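Local coordinates for major capsid protein (PDB 5TIP), which self-assembles into trimers that build the large icosahedral capsid of the chlorella virus PBCV-1, and carries N-linked glycans, at residues Tyr271-Asn279 with Thr403-Thr411; Tyr85-Val95 with Lys106-Asp116. All coordinates share one frame; numbering follows the deposited sequence.

Interaction 1: Tyr271-Asn279 with Thr403-Thr411; sequences YGQYTALAN and TANTATLLT. With BGC (beta-D-glucopyranose), chain H; BGC (beta-D-glucopyranose), chain E.
Thr406 applies its whole side chain to the main chain of Leu277. Its CB lies 3.5 Å from Leu277 O, and there the two branches part. The methyl CG2 rests against the same carbonyl oxygen, while OG1 donates a short hydrogen bond to Leu277 O (2.5 Å) that arrives in the carbonyl plane on a lone pair. With chi1 at 58°, OG1 sits between its own backbone N and carbonyl carbon, which turns the hydroxyl toward the 271-279 loop and leaves CG2 alongside. OG1 also meets Ala276 CB, the methyl just before Leu277 in the loop, at 3.3 Å. That methyl points into the start of the 3-10 turn 405-409, where Ala407 CB (3.8 Å from Ala276 CB) and Ala404 CB close around it.

At the far end of the turn, Leu410 lays its branched tip along the loop's main chain: CD1 approaches Tyr274 O at 3.7 Å, and CD2 sits 3.8 Å from both Gln273 O and Thr275 O. Gln273 reaches out extended, and its NE2 donates to Thr275 O of the same loop (3.1 Å), with that oxygen in the amide plane; its OE1 is held by Asn270 and Asn267. The same NE2 makes a weak bond to a water that donates to Thr406 O, a second, weaker polar link.

The contact joins two surface-reaching loops of the second jelly roll, one leaving strand 257-266 and the other following strand 402-404. Each carries an N-linked glycan, with glucose C1 bonded to ND2 of Asn279 and of Asn405. One direct hydroxyl bond, a water bridge with one weak leg, and the packing of Ala276 and Leu410 probably set the relative position of the two loops, while the asparagine side chains stay out of the interface.

Interaction 2: Tyr85-Val95 with Lys106-Asp116; sequences YYPAEELLQDV and KHYNDWFRTYD
The guanidinium of Arg113 lies flat over one face of the Tyr86 ring, a cation-pi stack with centres 3.7 Å apart and planes inclined by 19°. The stack joins the segments flanking a beta hairpin of the N-terminal jelly roll (strands 92-99 and 102-108): Tyr86 just before helix 87-91, and Arg113 in helix 109-119. Arg113 reaches the stack by bending at chi2 (90°) and again at chi3, which also presents its edge to Glu89. The grip is side-on: NE donates to Glu89 OE2 (2.5 Å) and NH2 to Glu89 OE1 (3.0 Å), each on a syn lone pair, with the two groups nearly coplanar. Together, ring and carboxylate should hold the guanidinium from a face and an edge and limit its rotation. Tyr271 OH and Tyr128 OH are also hydrogen-bonded to OE2 and OE1, so both oxygens of the buried carboxylate have second partners, which would favour its charged form.

Farther along, Asn109 clasps the end of the shorter helix. Its ND2 donates to Glu90 O (3.2 Å) on a lone pair, its CB packs against the carbonyl oxygens of Glu89 and Leu92, and its backbone N bonds to Gln93 O. Beyond it the strands pair antiparallel, Val95 and His107 exchanging two backbone hydrogen bonds, and Asp94 CB leans on Tyr108 CD2. Asp94 OD1 is itself taken by Thr177 of the adjoining strand.

Arg113 NH2 completes the network with Asp116 OD2 (2.8 Å), and a water that accepts from Tyr86 OH donates to that same Asp116 OD2.

Interaction 2 comes first along the chain, within the N-terminal jelly roll, and closes before interaction 1 opens in the C-terminal one; their centres are about 20 Å apart. They nevertheless touch, because the 271-279 loop starts against helix 109-119. Tyr271 reaches the Glu89 carboxylate, and Tyr274 OH is hydrogen-bonded to Asp110 OD1 and packs on Arg113 CG. The loop thus runs from the salt-bridge network at the boundary between the two jelly rolls to glycosylated Asn279, where it lies beside the loop bearing Asn405. The 271-279 loop therefore links the seam between the jelly rolls to the glycosylated side of the subunit.

Interaction 1: Tyr271-Asn279 with Thr403-Thr411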
loop_
_atom_site.group_PDB
_atom_site.type_symbol
_atom_site.label_atom_id
_atom_site.label_comp_id
_atom_site.label_asym_id
_atom_site.label_seq_id
_atom_site.Cartn_x
_atom_site.Cartn_y
_atom_site.Cartn_z
ATOM N N TYR A 271 -21.771 18.099 -0.456
ATOM C CA TYR A 271 -20.632 17.711 -1.275
ATOM C C TYR A 271 -20.149 16.319 -0.895
ATOM O O TYR A 271 -19.989 16.006 0.289
ATOM C CB TYR A 271 -19.499 18.723 -1.117
ATOM C CG TYR A 271 -18.277 18.409 -1.949
ATOM C CD1 TYR A 271 -18.275 18.625 -3.321
ATOM C CD2 TYR A 271 -17.124 17.903 -1.364
ATOM C CE1 TYR A 271 -17.160 18.343 -4.088
ATOM C CE2 TYR A 271 -16.004 17.618 -2.124
ATOM C CZ TYR A 271 -16.029 17.841 -3.485
ATOM O OH TYR A 271 -14.919 17.560 -4.247
ATOM N N GLY A 272 -19.920 15.484 -1.903
ATOM C CA GLY A 272 -19.403 14.153 -1.673
ATOM C C GLY A 272 -20.360 13.183 -1.022
ATOM O O GLY A 272 -19.946 12.072 -0.679
ATOM N N GLN A 273 -21.624 13.558 -0.835
ATOM C CA GLN A 273 -22.604 12.649 -0.247
ATOM C C GLN A 273 -23.091 11.702 -1.333
ATOM O O GLN A 273 -23.904 12.074 -2.182
ATOM C CB GLN A 273 -23.766 13.413 0.378
ATOM C CG GLN A 273 -24.739 12.498 1.110
ATOM C CD GLN A 273 -26.069 13.157 1.414
ATOM O OE1 GLN A 273 -26.185 14.380 1.412
ATOM N NE2 GLN A 273 -27.082 12.341 1.683
ATOM N N TYR A 274 -22.597 10.467 -1.304
ATOM C CA TYR A 274 -22.970 9.450 -2.274
ATOM C C TYR A 274 -23.884 8.386 -1.689
ATOM O O TYR A 274 -24.301 7.477 -2.415
ATOM C CB TYR A 274 -21.714 8.788 -2.853
ATOM C CG TYR A 274 -20.791 9.740 -3.578
ATOM C CD1 TYR A 274 -21.297 10.776 -4.354
ATOM C CD2 TYR A 274 -19.413 9.603 -3.490
ATOM C CE1 TYR A 274 -20.455 11.646 -5.018
ATOM C CE2 TYR A 274 -18.564 10.466 -4.152
ATOM C CZ TYR A 274 -19.090 11.486 -4.915
ATOM O OH TYR A 274 -18.248 12.348 -5.577
ATOM N N THR A 275 -24.205 8.471 -0.401
ATOM C CA THR A 275 -25.047 7.492 0.264
ATOM C C THR A 275 -26.124 8.216 1.058
ATOM O O THR A 275 -26.094 9.438 1.225
ATOM C CB THR A 275 -24.226 6.578 1.182
ATOM O OG1 THR A 275 -23.420 7.380 2.054
ATOM C CG2 THR A 275 -23.327 5.666 0.360
ATOM N N ALA A 276 -27.082 7.442 1.555
ATOM C CA ALA A 276 -28.186 7.999 2.319
ATOM C C ALA A 276 -27.767 8.284 3.756
ATOM O O ALA A 276 -26.913 7.600 4.329
ATOM C CB ALA A 276 -29.379 7.046 2.305
ATOM N N LEU A 277 -28.374 9.315 4.336
ATOM C CA LEU A 277 -28.141 9.634 5.736
ATOM C C LEU A 277 -29.029 8.769 6.620
ATOM O O LEU A 277 -30.187 8.499 6.285
ATOM C CB LEU A 277 -28.414 11.115 6.005
ATOM C CG LEU A 277 -27.681 12.129 5.123
ATOM C CD1 LEU A 277 -28.054 13.553 5.510
ATOM C CD2 LEU A 277 -26.177 11.927 5.205
ATOM N N ALA A 278 -28.482 8.334 7.753
ATOM C CA ALA A 278 -29.204 7.456 8.661
ATOM C C ALA A 278 -28.725 7.699 10.083
ATOM O O ALA A 278 -27.658 8.273 10.311
ATOM C CB ALA A 278 -29.029 5.980 8.282
ATOM N N ASN A 279 -29.529 7.245 11.039
ATOM C CA ASN A 279 -29.246 7.423 12.465
ATOM C C ASN A 279 -28.339 6.315 12.994
ATOM O O ASN A 279 -28.644 5.635 13.973
ATOM C CB ASN A 279 -30.560 7.493 13.235
ATOM C CG ASN A 279 -30.397 7.993 14.665
ATOM O OD1 ASN A 279 -29.294 8.289 15.126
ATOM N ND2 ASN A 279 -31.527 8.130 15.356
ATOM N N THR A 403 -33.029 0.219 1.061
ATOM C CA THR A 403 -32.144 1.197 1.678
ATOM C C THR A 403 -32.995 2.205 2.441
ATOM O O THR A 403 -34.227 2.125 2.453
ATOM C CB THR A 403 -31.258 1.888 0.636
ATOM O OG1 THR A 403 -30.361 2.790 1.294
ATOM C CG2 THR A 403 -32.107 2.662 -0.356
ATOM N N ALA A 404 -32.325 3.150 3.092
ATOM C CA ALA A 404 -33.016 4.147 3.899
ATOM C C ALA A 404 -33.874 5.055 3.027
ATOM O O ALA A 404 -33.558 5.318 1.864
ATOM C CB ALA A 404 -32.013 4.982 4.692
ATOM N N ASN A 405 -34.974 5.541 3.609
ATOM C CA ASN A 405 -35.884 6.407 2.868
ATOM C C ASN A 405 -35.243 7.735 2.493
ATOM O O ASN A 405 -35.754 8.433 1.611
ATOM C CB ASN A 405 -37.155 6.666 3.676
ATOM C CG ASN A 405 -36.921 7.595 4.848
ATOM O OD1 ASN A 405 -35.871 7.570 5.487
ATOM N ND2 ASN A 405 -37.898 8.456 5.107
ATOM N N THR A 406 -34.137 8.103 3.140
ATOM C CA THR A 406 -33.446 9.337 2.800
ATOM C C THR A 406 -32.648 9.225 1.511
ATOM O O THR A 406 -32.079 10.227 1.068
ATOM C CB THR A 406 -32.507 9.749 3.937
ATOM O OG1 THR A 406 -31.570 8.692 4.186
ATOM C CG2 THR A 406 -33.291 10.033 5.207
ATOM N N ALA A 407 -32.597 8.040 0.902
ATOM C CA ALA A 407 -31.867 7.845 -0.342
ATOM C C ALA A 407 -32.529 8.529 -1.527
ATOM O O ALA A 407 -31.895 8.648 -2.581
ATOM C CB ALA A 407 -31.715 6.352 -0.630
ATOM N N THR A 408 -33.779 8.974 -1.385
ATOM C CA THR A 408 -34.467 9.659 -2.471
ATOM C C THR A 408 -33.851 11.014 -2.794
ATOM O O THR A 408 -34.195 11.598 -3.826
ATOM C CB THR A 408 -35.946 9.833 -2.131
ATOM O OG1 THR A 408 -36.073 10.511 -0.876
ATOM C CG2 THR A 408 -36.629 8.476 -2.048
ATOM N N LEU A 409 -32.957 11.525 -1.948
ATOM C CA LEU A 409 -32.280 12.782 -2.231
ATOM C C LEU A 409 -31.087 12.611 -3.162
ATOM O O LEU A 409 -30.545 13.615 -3.638
ATOM C CB LEU A 409 -31.820 13.437 -0.928
ATOM C CG LEU A 409 -32.900 13.830 0.081
ATOM C CD1 LEU A 409 -32.289 14.590 1.246
ATOM C CD2 LEU A 409 -33.976 14.665 -0.592
ATOM N N LEU A 410 -30.670 11.373 -3.435
ATOM C CA LEU A 410 -29.559 11.101 -4.345
ATOM C C LEU A 410 -30.077 11.156 -5.783
ATOM O O LEU A 410 -30.279 10.142 -6.454
ATOM C CB LEU A 410 -28.934 9.749 -4.027
ATOM C CG LEU A 410 -28.449 9.530 -2.592
ATOM C CD1 LEU A 410 -27.962 8.100 -2.407
ATOM C CD2 LEU A 410 -27.356 10.521 -2.228
ATOM N N THR A 411 -30.284 12.383 -6.261
ATOM C CA THR A 411 -30.929 12.610 -7.547
ATOM C C THR A 411 -29.965 13.031 -8.647
ATOM O O THR A 411 -30.378 13.118 -9.808
ATOM C CB THR A 411 -32.022 13.674 -7.409
ATOM O OG1 THR A 411 -31.459 14.862 -6.837
ATOM C CG2 THR A 411 -33.142 13.171 -6.513
HETATM C C2 BGC H . -38.347 10.672 5.707
HETATM C C3 BGC H . -38.406 11.701 6.832
HETATM C C4 BGC H . -38.836 11.041 8.129
HETATM C C5 BGC H . -38.056 9.765 8.397
HETATM C C6 BGC H . -38.586 9.070 9.646
HETATM C C1 BGC H . -37.565 9.426 6.134
HETATM O O2 BGC H . -37.715 11.257 4.561
HETATM O O3 BGC H . -39.368 12.725 6.541
HETATM O O4 BGC H . -38.633 11.955 9.214
HETATM O O5 BGC H . -38.129 8.867 7.303
HETATM O O6 BGC H . -39.953 8.694 9.441
HETATM C C2 BGC E . -32.808 8.617 17.247
HETATM C C3 BGC E . -32.913 8.644 18.763
HETATM C C4 BGC E . -32.318 7.360 19.322
HETATM C C5 BGC E . -30.910 7.123 18.785
HETATM C C6 BGC E . -30.379 5.784 19.281
HETATM C C1 BGC E . -31.380 8.349 16.786
HETATM O O2 BGC E . -33.255 9.867 16.721
HETATM O O3 BGC E . -34.292 8.683 19.132
HETATM O O4 BGC E . -32.287 7.419 20.753
HETATM O O5 BGC E . -30.900 7.132 17.356
HETATM O O6 BGC E . -29.077 5.549 18.737
HETATM O O HOH W 1 -30.025 11.806 2.392
#

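Interaction 2: Tyr85-Val95 with Lys106-Asp116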
loop_
_atom_site.group_PDB
_atom_site.type_symbol
_atom_site.label_atom_id
_atom_site.label_comp_id
_atom_site.label_asym_id
_atom_site.label_seq_id
_atom_site.Cartn_x
_atom_site.Cartn_y
_atom_site.Cartn_z
ATOM N N TYR A 85 -15.674 18.823 4.813
ATOM C CA TYR A 85 -15.437 17.592 4.059
ATOM C C TYR A 85 -14.725 17.973 2.764
ATOM O O TYR A 85 -15.372 18.372 1.791
ATOM C CB TYR A 85 -16.740 16.851 3.780
ATOM C CG TYR A 85 -16.547 15.459 3.219
ATOM C CD1 TYR A 85 -15.980 14.453 3.989
ATOM C CD2 TYR A 85 -16.943 15.147 1.925
ATOM C CE1 TYR A 85 -15.804 13.179 3.486
ATOM C CE2 TYR A 85 -16.771 13.872 1.412
ATOM C CZ TYR A 85 -16.202 12.893 2.198
ATOM O OH TYR A 85 -16.026 11.623 1.698
ATOM N N TYR A 86 -13.401 17.836 2.761
ATOM C CA TYR A 86 -12.560 18.180 1.620
ATOM C C TYR A 86 -12.873 19.577 1.072
ATOM O O TYR A 86 -13.220 19.724 -0.102
ATOM C CB TYR A 86 -12.691 17.132 0.522
ATOM C CG TYR A 86 -12.183 15.760 0.913
ATOM C CD1 TYR A 86 -10.859 15.405 0.704
ATOM C CD2 TYR A 86 -13.027 14.825 1.496
ATOM C CE1 TYR A 86 -10.388 14.154 1.062
ATOM C CE2 TYR A 86 -12.566 13.571 1.859
ATOM C CZ TYR A 86 -11.245 13.240 1.639
ATOM O OH TYR A 86 -10.780 11.994 1.997
ATOM N N PRO A 87 -12.754 20.621 1.899
ATOM C CA PRO A 87 -13.154 21.957 1.427
ATOM C C PRO A 87 -12.249 22.505 0.338
ATOM O O PRO A 87 -12.735 23.170 -0.585
ATOM C CB PRO A 87 -13.095 22.806 2.704
ATOM C CG PRO A 87 -12.081 22.126 3.550
ATOM C CD PRO A 87 -12.247 20.658 3.283
ATOM N N ALA A 88 -10.944 22.243 0.415
ATOM C CA ALA A 88 -10.036 22.715 -0.625
ATOM C C ALA A 88 -10.281 22.004 -1.947
ATOM O O ALA A 88 -10.089 22.596 -3.015
ATOM C CB ALA A 88 -8.588 22.520 -0.186
ATOM N N GLU A 89 -10.693 20.737 -1.896
ATOM C CA GLU A 89 -11.031 20.018 -3.118
ATOM C C GLU A 89 -12.309 20.567 -3.739
ATOM O O GLU A 89 -12.383 20.756 -4.959
ATOM C CB GLU A 89 -11.161 18.527 -2.817
ATOM C CG GLU A 89 -11.697 17.689 -3.957
ATOM C CD GLU A 89 -12.040 16.283 -3.515
ATOM O OE1 GLU A 89 -11.107 15.495 -3.252
ATOM O OE2 GLU A 89 -13.244 15.970 -3.415
ATOM N N GLU A 90 -13.325 20.834 -2.915
ATOM C CA GLU A 90 -14.566 21.399 -3.433
ATOM C C GLU A 90 -14.366 22.817 -3.948
ATOM O O GLU A 90 -15.020 23.219 -4.917
ATOM C CB GLU A 90 -15.647 21.387 -2.353
ATOM C CG GLU A 90 -16.987 21.919 -2.836
ATOM C CD GLU A 90 -18.019 22.011 -1.734
ATOM O OE1 GLU A 90 -17.661 21.787 -0.558
ATOM O OE2 GLU A 90 -19.191 22.310 -2.044
ATOM N N LEU A 91 -13.472 23.586 -3.317
ATOM C CA LEU A 91 -13.255 24.968 -3.733
ATOM C C LEU A 91 -12.812 25.041 -5.188
ATOM O O LEU A 91 -13.190 25.967 -5.915
ATOM C CB LEU A 91 -12.224 25.634 -2.820
ATOM C CG LEU A 91 -11.957 27.121 -3.061
ATOM C CD1 LEU A 91 -13.236 27.919 -2.874
ATOM C CD2 LEU A 91 -10.871 27.620 -2.128
ATOM N N LEU A 92 -12.012 24.071 -5.631
ATOM C CA LEU A 92 -11.598 23.976 -7.029
ATOM C C LEU A 92 -12.729 23.305 -7.801
ATOM O O LEU A 92 -12.709 22.104 -8.087
ATOM C CB LEU A 92 -10.291 23.204 -7.145
ATOM C CG LEU A 92 -9.425 23.513 -8.362
ATOM C CD1 LEU A 92 -9.040 24.978 -8.345
ATOM C CD2 LEU A 92 -8.188 22.632 -8.380
ATOM N N GLN A 93 -13.742 24.108 -8.144
ATOM C CA GLN A 93 -14.965 23.558 -8.726
ATOM C C GLN A 93 -14.693 22.890 -10.067
ATOM O O GLN A 93 -15.182 21.786 -10.333
ATOM C CB GLN A 93 -16.019 24.654 -8.874
ATOM C CG GLN A 93 -17.299 24.179 -9.536
ATOM C CD GLN A 93 -18.399 25.216 -9.488
ATOM O OE1 GLN A 93 -18.942 25.509 -8.424
ATOM N NE2 GLN A 93 -18.733 25.780 -10.644
ATOM N N ASP A 94 -13.923 23.548 -10.931
ATOM C CA ASP A 94 -13.503 22.923 -12.176
ATOM C C ASP A 94 -12.215 23.580 -12.646
ATOM O O ASP A 94 -11.948 24.745 -12.341
ATOM C CB ASP A 94 -14.587 23.009 -13.263
ATOM C CG ASP A 94 -15.029 24.433 -13.554
ATOM O OD1 ASP A 94 -14.255 25.187 -14.179
ATOM O OD2 ASP A 94 -16.164 24.791 -13.170
ATOM N N VAL A 95 -11.419 22.813 -13.388
ATOM C CA VAL A 95 -10.154 23.287 -13.937
ATOM C C VAL A 95 -10.037 22.777 -15.367
ATOM O O VAL A 95 -10.279 21.596 -15.635
ATOM C CB VAL A 95 -8.951 22.839 -13.081
ATOM C CG1 VAL A 95 -9.024 21.350 -12.778
ATOM C CG2 VAL A 95 -7.639 23.195 -13.767
ATOM N N LYS A 106 -10.664 18.784 -19.140
ATOM C CA LYS A 106 -11.336 19.606 -18.143
ATOM C C LYS A 106 -11.856 18.705 -17.035
ATOM O O LYS A 106 -12.537 17.713 -17.307
ATOM C CB LYS A 106 -12.484 20.413 -18.761
ATOM C CG LYS A 106 -13.234 21.272 -17.756
ATOM C CD LYS A 106 -14.242 22.185 -18.437
ATOM C CE LYS A 106 -14.938 23.085 -17.427
ATOM N NZ LYS A 106 -15.862 24.052 -18.081
ATOM N N HIS A 107 -11.536 19.059 -15.794
ATOM C CA HIS A 107 -11.906 18.274 -14.629
ATOM C C HIS A 107 -12.847 19.068 -13.730
ATOM O O HIS A 107 -12.975 20.288 -13.851
ATOM C CB HIS A 107 -10.658 17.851 -13.849
ATOM C CG HIS A 107 -9.770 16.912 -14.606
ATOM N ND1 HIS A 107 -8.562 16.471 -14.111
ATOM C CD2 HIS A 107 -9.915 16.330 -15.820
ATOM C CE1 HIS A 107 -7.999 15.659 -14.989
ATOM N NE2 HIS A 107 -8.800 15.557 -16.034
ATOM N N TYR A 108 -13.512 18.354 -12.825
ATOM C CA TYR A 108 -14.480 18.943 -11.914
ATOM C C TYR A 108 -14.202 18.436 -10.504
ATOM O O TYR A 108 -13.563 17.399 -10.317
ATOM C CB TYR A 108 -15.917 18.602 -12.332
ATOM C CG TYR A 108 -16.204 18.885 -13.792
ATOM C CD1 TYR A 108 -15.924 17.938 -14.768
ATOM C CD2 TYR A 108 -16.741 20.100 -14.194
ATOM C CE1 TYR A 108 -16.175 18.190 -16.103
ATOM C CE2 TYR A 108 -16.997 20.360 -15.529
ATOM C CZ TYR A 108 -16.712 19.400 -16.479
ATOM O OH TYR A 108 -16.963 19.649 -17.809
ATOM N N ASN A 109 -14.689 19.180 -9.504
ATOM C CA ASN A 109 -14.420 18.796 -8.121
ATOM C C ASN A 109 -15.042 17.447 -7.780
ATOM O O ASN A 109 -14.472 16.686 -6.991
ATOM C CB ASN A 109 -14.907 19.874 -7.150
ATOM C CG ASN A 109 -16.374 20.200 -7.317
ATOM O OD1 ASN A 109 -17.063 19.619 -8.153
ATOM N ND2 ASN A 109 -16.864 21.133 -6.510
ATOM N N ASP A 110 -16.201 17.126 -8.362
ATOM C CA ASP A 110 -16.794 15.820 -8.104
ATOM C C ASP A 110 -15.979 14.707 -8.750
ATOM O O ASP A 110 -16.002 13.567 -8.272
ATOM C CB ASP A 110 -18.242 15.780 -8.593
ATOM C CG ASP A 110 -18.951 14.489 -8.215
ATOM O OD1 ASP A 110 -19.215 14.283 -7.011
ATOM O OD2 ASP A 110 -19.244 13.679 -9.119
ATOM N N TRP A 111 -15.256 15.009 -9.831
ATOM C CA TRP A 111 -14.326 14.024 -10.369
ATOM C C TRP A 111 -13.142 13.824 -9.432
ATOM O O TRP A 111 -12.702 12.689 -9.213
ATOM C CB TRP A 111 -13.833 14.440 -11.751
ATOM C CG TRP A 111 -12.683 13.599 -12.198
ATOM C CD1 TRP A 111 -11.403 14.010 -12.417
ATOM C CD2 TRP A 111 -12.702 12.190 -12.453
ATOM N NE1 TRP A 111 -10.623 12.946 -12.804
ATOM C CE2 TRP A 111 -11.397 11.817 -12.833
ATOM C CE3 TRP A 111 -13.696 11.207 -12.402
ATOM C CZ2 TRP A 111 -11.063 10.506 -13.163
ATOM C CZ3 TRP A 111 -13.361 9.907 -12.727
ATOM C CH2 TRP A 111 -12.056 9.568 -13.103
ATOM N N PHE A 112 -12.660 14.890 -8.858
ATOM C CA PHE A 112 -11.601 14.809 -7.899
ATOM C C PHE A 112 -12.093 13.915 -6.759
ATOM O O PHE A 112 -11.354 13.091 -6.298
ATOM C CB PHE A 112 -11.200 16.204 -7.414
ATOM C CG PHE A 112 -10.214 16.886 -8.284
ATOM C CD1 PHE A 112 -10.359 16.916 -9.610
ATOM C CD2 PHE A 112 -9.107 17.471 -7.752
ATOM C CE1 PHE A 112 -9.457 17.514 -10.409
ATOM C CE2 PHE A 112 -8.157 18.067 -8.562
ATOM C CZ PHE A 112 -8.346 18.089 -9.906
ATOM N N ARG A 113 -13.342 14.085 -6.331
ATOM C CA ARG A 113 -13.896 13.261 -5.263
ATOM C C ARG A 113 -14.042 11.811 -5.711
ATOM O O ARG A 113 -13.762 10.886 -4.940
ATOM C CB ARG A 113 -15.245 13.822 -4.813
ATOM C CG ARG A 113 -15.825 13.160 -3.568
ATOM C CD ARG A 113 -15.382 13.858 -2.286
ATOM N NE ARG A 113 -13.928 13.907 -2.162
ATOM C CZ ARG A 113 -13.187 12.914 -1.686
ATOM N NH1 ARG A 113 -13.764 11.789 -1.282
ATOM N NH2 ARG A 113 -11.870 13.042 -1.616
ATOM N N THR A 114 -14.480 11.598 -6.956
ATOM C CA THR A 114 -14.641 10.241 -7.470
ATOM C C THR A 114 -13.292 9.574 -7.707
ATOM O O THR A 114 -13.112 8.391 -7.388
ATOM C CB THR A 114 -15.460 10.267 -8.762
ATOM O OG1 THR A 114 -16.770 10.776 -8.487
ATOM C CG2 THR A 114 -15.582 8.869 -9.357
ATOM N N TYR A 115 -12.331 10.317 -8.261
ATOM C CA TYR A 115 -10.997 9.765 -8.477
ATOM C C TYR A 115 -10.350 9.358 -7.161
ATOM O O TYR A 115 -9.690 8.314 -7.081
ATOM C CB TYR A 115 -10.125 10.782 -9.214
ATOM C CG TYR A 115 -8.681 10.363 -9.368
ATOM C CD1 TYR A 115 -8.276 9.584 -10.440
ATOM C CD2 TYR A 115 -7.723 10.754 -8.443
ATOM C CE1 TYR A 115 -6.960 9.200 -10.584
ATOM C CE2 TYR A 115 -6.403 10.374 -8.578
ATOM C CZ TYR A 115 -6.027 9.598 -9.652
ATOM O OH TYR A 115 -4.713 9.215 -9.798
ATOM N N ASP A 116 -10.526 10.170 -6.118
ATOM C CA ASP A 116 -9.935 9.853 -4.823
ATOM C C ASP A 116 -10.551 8.593 -4.227
ATOM O O ASP A 116 -9.850 7.788 -3.601
ATOM C CB ASP A 116 -10.104 11.041 -3.874
ATOM C CG ASP A 116 -9.394 10.838 -2.551
ATOM O OD1 ASP A 116 -8.162 10.636 -2.560
ATOM O OD2 ASP A 116 -10.065 10.887 -1.500
HETATM O O HOH W 2 -8.663 11.375 0.823
#